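Local coordinates for protein particle-associated glycoside hydrolase (Acinetobacter phage Fri1, PDB 6C72) that probably degrades the capsular polysaccharide of its Acinetobacter baumannii host as a trimeric tailspike depolymerase during virus entry, at residues A[83-95]-A[116-130]. Numbering follows the deposited sequence. Where two conformers were deposited one is given.
Sequences LQVHNKVLHATQA and CVDYMALIGGGVVQL. With ZN (zinc ion), chain E; ZN (zinc ion), chain F.
The imidazole of H91 takes the CB of Q129 over one face, a CH-pi contact 4.1 Å from CB to the ring centroid, while both its nitrogens bind zinc: ND1 one ion at 2.4 Å, NE2 a second at 2.0 Å. Q129, with CG anti to its backbone N (chi1 179°), runs beside the ring, its OE1 held by R148. A water on the ND1-bound zinc donates to the carbonyl of Q129, tying the metal to the neighbouring strand. The ring of Y119 meets V85 at its edge, CG2 lying 3.9 Å from CE2 in the ring plane; one water joins Y119 OH to L83 O and V85 N. Deeper in, L90 sets its CB 3.6 Å from M120 SD and its CD2 against C116, whose SG reaches the methyl of A95. Four backbone hydrogen bonds join K88-A92 to V127-Q129 in parallel register, among them L90 N to V127 O at 2.8 Å. G126 CA lies 3.4 Å from K88 O in a CA-H...O contact, beside the V127 N to K88 O bond. Strands 89-91 and 126-129, the first parallel pair, with helix 110-122 packed on the L90 face, begin the parallel beta-helix characteristic of many phage tailspikes.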
loop_
_atom_site.group_PDB
_atom_site.type_symbol
_atom_site.label_atom_id
_atom_site.label_comp_id
_atom_site.label_asym_id
_atom_site.label_seq_id
_atom_site.Cartn_x
_atom_site.Cartn_y
_atom_site.Cartn_z
ATOM N N LEU A 83 17.809 6.930 44.070
ATOM C CA LEU A 83 17.396 7.742 42.938
ATOM C C LEU A 83 15.914 7.548 42.636
ATOM O O LEU A 83 15.408 6.422 42.636
ATOM C CB LEU A 83 18.226 7.340 41.719
ATOM C CG LEU A 83 17.957 8.130 40.444
ATOM C CD1 LEU A 83 18.458 9.561 40.657
ATOM C CD2 LEU A 83 18.582 7.460 39.228
ATOM N N GLN A 84 15.219 8.654 42.343
ATOM C CA GLN A 84 13.823 8.624 41.911
ATOM C C GLN A 84 13.763 9.087 40.466
ATOM O O GLN A 84 13.995 10.264 40.175
ATOM C CB GLN A 84 12.925 9.498 42.782
ATOM C CG GLN A 84 12.913 9.132 44.256
ATOM C CD GLN A 84 12.466 7.692 44.527
ATOM O OE1 GLN A 84 13.166 6.940 45.209
ATOM N NE2 GLN A 84 11.291 7.315 44.013
ATOM N N VAL A 85 13.447 8.170 39.568
ATOM C CA VAL A 85 13.268 8.497 38.160
ATOM C C VAL A 85 11.825 8.918 37.942
ATOM O O VAL A 85 10.894 8.185 38.293
ATOM C CB VAL A 85 13.616 7.296 37.266
ATOM C CG1 VAL A 85 13.294 7.626 35.809
ATOM C CG2 VAL A 85 15.072 6.901 37.436
ATOM N N HIS A 86 11.630 10.078 37.335
ATOM C CA HIS A 86 10.287 10.557 37.061
ATOM C C HIS A 86 10.021 10.526 35.562
ATOM O O HIS A 86 10.939 10.656 34.747
ATOM C CB HIS A 86 10.085 11.973 37.613
ATOM C CG HIS A 86 10.238 12.075 39.102
ATOM N ND1 HIS A 86 11.385 12.552 39.703
ATOM C CD2 HIS A 86 9.386 11.769 40.111
ATOM C CE1 HIS A 86 11.237 12.527 41.016
ATOM N NE2 HIS A 86 10.033 12.056 41.291
ATOM N N ASN A 87 8.747 10.355 35.209
ATOM C CA ASN A 87 8.268 10.383 33.824
ATOM C C ASN A 87 8.974 9.349 32.935
ATOM O O ASN A 87 9.051 9.525 31.720
ATOM C CB ASN A 87 8.401 11.798 33.236
ATOM C CG ASN A 87 7.520 12.017 32.004
ATOM O OD1 ASN A 87 6.292 12.075 32.100
ATOM N ND2 ASN A 87 8.153 12.157 30.843
ATOM N N LYS A 88 9.497 8.269 33.525
ATOM C CA LYS A 88 10.193 7.204 32.793
ATOM C C LYS A 88 11.329 7.732 31.915
ATOM O O LYS A 88 11.611 7.176 30.853
ATOM C CB LYS A 88 9.217 6.377 31.951
ATOM C CG LYS A 88 8.097 5.729 32.751
ATOM C CD LYS A 88 7.053 5.097 31.834
ATOM C CE LYS A 88 7.664 3.998 30.961
ATOM N NZ LYS A 88 6.640 3.373 30.072
ATOM N N VAL A 89 12.017 8.778 32.363
ATOM C CA VAL A 89 13.166 9.340 31.660
ATOM C C VAL A 89 14.318 9.437 32.651
ATOM O O VAL A 89 14.195 10.092 33.690
ATOM C CB VAL A 89 12.873 10.728 31.050
ATOM C CG1 VAL A 89 14.112 11.267 30.342
ATOM C CG2 VAL A 89 11.704 10.672 30.081
ATOM N N LEU A 90 15.417 8.760 32.352
ATOM C CA LEU A 90 16.646 8.871 33.119
ATOM C C LEU A 90 17.676 9.646 32.305
ATOM O O LEU A 90 18.029 9.232 31.194
ATOM C CB LEU A 90 17.176 7.491 33.484
ATOM C CG LEU A 90 18.594 7.440 34.038
ATOM C CD1 LEU A 90 18.719 8.210 35.346
ATOM C CD2 LEU A 90 18.958 5.991 34.234
ATOM N N HIS A 91 18.151 10.766 32.846
ATOM C CA HIS A 91 19.247 11.493 32.217
ATOM C C HIS A 91 20.556 10.799 32.578
ATOM O O HIS A 91 20.845 10.597 33.761
ATOM C CB HIS A 91 19.257 12.956 32.662
ATOM C CG HIS A 91 18.090 13.744 32.155
ATOM N ND1 HIS A 91 18.213 14.723 31.192
ATOM C CD2 HIS A 91 16.773 13.689 32.467
ATOM C CE1 HIS A 91 17.022 15.231 30.926
ATOM N NE2 HIS A 91 16.130 14.618 31.683
ATOM N N ALA A 92 21.329 10.396 31.568
ATOM C CA ALA A 92 22.583 9.705 31.835
ATOM C C ALA A 92 23.517 10.552 32.696
ATOM O O ALA A 92 24.339 10.005 33.446
ATOM C CB ALA A 92 23.260 9.312 30.528
ATOM N N THR A 93 23.408 11.884 32.612
ATOM C CA THR A 93 24.196 12.721 33.510
ATOM C C THR A 93 23.898 12.417 34.976
ATOM O O THR A 93 24.755 12.641 35.843
ATOM C CB THR A 93 23.939 14.197 33.221
ATOM O OG1 THR A 93 22.529 14.445 33.255
ATOM C CG2 THR A 93 24.522 14.609 31.869
ATOM N N GLN A 94 22.708 11.905 35.280
ATOM C CA GLN A 94 22.377 11.563 36.658
ATOM C C GLN A 94 23.042 10.269 37.121
ATOM O O GLN A 94 22.844 9.868 38.278
ATOM C CB GLN A 94 20.854 11.479 36.824
ATOM C CG GLN A 94 20.152 12.814 36.540
ATOM C CD GLN A 94 18.635 12.701 36.468
ATOM O OE1 GLN A 94 18.093 11.766 35.875
ATOM N NE2 GLN A 94 17.944 13.658 37.067
ATOM N N ALA A 95 23.812 9.605 36.253
ATOM C CA ALA A 95 24.701 8.520 36.647
ATOM C C ALA A 95 26.163 8.925 36.578
ATOM O O ALA A 95 27.044 8.072 36.720
ATOM C CB ALA A 95 24.472 7.287 35.775
ATOM N N CYS A 116 22.787 3.012 32.980
ATOM C CA CYS A 116 21.527 3.713 32.774
ATOM C C CYS A 116 20.534 2.843 32.007
ATOM O O CYS A 116 19.368 2.716 32.401
ATOM C CB CYS A 116 21.779 5.037 32.040
ATOM S SG CYS A 116 22.802 6.218 32.985
ATOM N N VAL A 117 20.979 2.224 30.915
ATOM C CA VAL A 117 20.076 1.384 30.131
ATOM C C VAL A 117 19.598 0.205 30.970
ATOM O O VAL A 117 18.406 -0.128 30.975
ATOM C CB VAL A 117 20.765 0.916 28.833
ATOM C CG1 VAL A 117 19.875 -0.030 28.060
ATOM C CG2 VAL A 117 21.178 2.103 27.994
ATOM N N ASP A 118 20.525 -0.432 31.701
ATOM C CA ASP A 118 20.184 -1.577 32.539
ATOM C C ASP A 118 19.206 -1.208 33.644
ATOM O O ASP A 118 18.287 -1.977 33.945
ATOM C CB ASP A 118 21.440 -2.187 33.156
ATOM C CG ASP A 118 22.275 -2.949 32.151
ATOM O OD1 ASP A 118 21.895 -2.994 30.958
ATOM O OD2 ASP A 118 23.291 -3.552 32.571
ATOM N N TYR A 119 19.394 -0.048 34.274
ATOM C CA TYR A 119 18.520 0.313 35.386
ATOM C C TYR A 119 17.116 0.667 34.901
ATOM O O TYR A 119 16.123 0.292 35.542
ATOM C CB TYR A 119 19.127 1.460 36.190
ATOM C CG TYR A 119 18.246 1.889 37.335
ATOM C CD1 TYR A 119 18.036 1.055 38.424
ATOM C CD2 TYR A 119 17.599 3.114 37.313
ATOM C CE1 TYR A 119 17.224 1.431 39.474
ATOM C CE2 TYR A 119 16.786 3.507 38.364
ATOM C CZ TYR A 119 16.607 2.660 39.444
ATOM O OH TYR A 119 15.794 3.040 40.482
ATOM N N MET A 120 17.010 1.391 33.774
ATOM C CA MET A 120 15.696 1.678 33.203
ATOM C C MET A 120 14.988 0.393 32.793
ATOM O O MET A 120 13.787 0.233 33.033
ATOM C CB MET A 120 15.827 2.611 32.000
ATOM C CG MET A 120 16.083 4.061 32.359
ATOM S SD MET A 120 14.835 4.787 33.439
ATOM C CE MET A 120 13.452 4.960 32.329
ATOM N N ALA A 121 15.722 -0.544 32.194
ATOM C CA ALA A 121 15.139 -1.842 31.881
ATOM C C ALA A 121 14.715 -2.606 33.137
ATOM O O ALA A 121 13.860 -3.490 33.054
ATOM C CB ALA A 121 16.124 -2.679 31.062
ATOM N N LEU A 122 15.315 -2.313 34.289
ATOM C CA LEU A 122 14.873 -2.950 35.523
ATOM C C LEU A 122 13.552 -2.361 36.016
ATOM O O LEU A 122 12.733 -3.089 36.576
ATOM C CB LEU A 122 15.959 -2.818 36.597
ATOM C CG LEU A 122 15.886 -3.562 37.934
ATOM C CD1 LEU A 122 16.128 -5.047 37.773
ATOM C CD2 LEU A 122 16.892 -2.970 38.916
ATOM N N ILE A 123 13.302 -1.068 35.791
ATOM C CA ILE A 123 12.126 -0.426 36.379
ATOM C C ILE A 123 11.025 -0.151 35.351
ATOM O O ILE A 123 10.220 0.770 35.518
ATOM C CB ILE A 123 12.513 0.878 37.109
ATOM C CG1 ILE A 123 13.055 1.926 36.129
ATOM C CG2 ILE A 123 13.515 0.590 38.211
ATOM C CD1 ILE A 123 13.287 3.289 36.770
ATOM N N GLY A 124 10.958 -0.945 34.291
ATOM C CA GLY A 124 9.818 -0.904 33.396
ATOM C C GLY A 124 10.089 -0.296 32.044
ATOM O O GLY A 124 9.170 -0.236 31.215
ATOM N N GLY A 125 11.313 0.131 31.786
ATOM C CA GLY A 125 11.662 0.729 30.524
ATOM C C GLY A 125 11.379 2.217 30.493
ATOM O O GLY A 125 10.943 2.841 31.469
ATOM N N GLY A 126 11.632 2.794 29.324
ATOM C CA GLY A 126 11.494 4.218 29.161
ATOM C C GLY A 126 12.596 4.793 28.295
ATOM O O GLY A 126 12.963 4.221 27.259
ATOM N N VAL A 127 13.148 5.922 28.718
ATOM C CA VAL A 127 14.111 6.655 27.910
ATOM C C VAL A 127 15.353 6.945 28.740
ATOM O O VAL A 127 15.249 7.402 29.885
ATOM C CB VAL A 127 13.508 7.961 27.362
ATOM C CG1 VAL A 127 14.581 8.787 26.694
ATOM C CG2 VAL A 127 12.381 7.643 26.374
ATOM N N VAL A 128 16.518 6.676 28.163
ATOM C CA VAL A 128 17.785 7.193 28.660
ATOM C C VAL A 128 18.127 8.405 27.810
ATOM O O VAL A 128 18.368 8.281 26.599
ATOM C CB VAL A 128 18.902 6.148 28.612
ATOM C CG1 VAL A 128 20.224 6.833 28.902
ATOM C CG2 VAL A 128 18.623 5.030 29.612
ATOM N N GLN A 129 18.095 9.580 28.436
ATOM C CA GLN A 129 18.378 10.840 27.762
ATOM C C GLN A 129 19.878 11.095 27.785
ATOM O O GLN A 129 20.510 11.020 28.848
ATOM C CB GLN A 129 17.630 11.987 28.446
ATOM C CG GLN A 129 17.870 13.349 27.833
ATOM C CD GLN A 129 17.234 13.490 26.450
ATOM O OE1 GLN A 129 16.052 13.172 26.256
ATOM N NE2 GLN A 129 18.015 13.965 25.482
ATOM N N LEU A 130 20.436 11.346 26.644
ATOM C CA LEU A 130 21.826 11.762 26.581
ATOM C C LEU A 130 21.901 13.274 26.453
ATOM O O LEU A 130 21.017 13.890 25.858
ATOM C CB LEU A 130 22.558 11.132 25.396
ATOM C CG LEU A 130 22.589 9.612 25.405
ATOM C CD1 LEU A 130 23.368 9.067 24.221
ATOM C CD2 LEU A 130 23.153 9.106 26.735
HETATM ZN ZN ZN E . 20.359 15.495 30.499
HETATM ZN ZN ZN F . 14.276 15.288 31.180
HETATM O O HOH W 1 13.683 5.258 40.617
HETATM O O HOH W 2 8.303 1.339 29.052
HETATM O O HOH W 3 21.633 13.258 30.213
HETATM O O HOH W 4 14.130 16.958 32.058
HETATM O O HOH W 5 13.922 14.910 28.769
#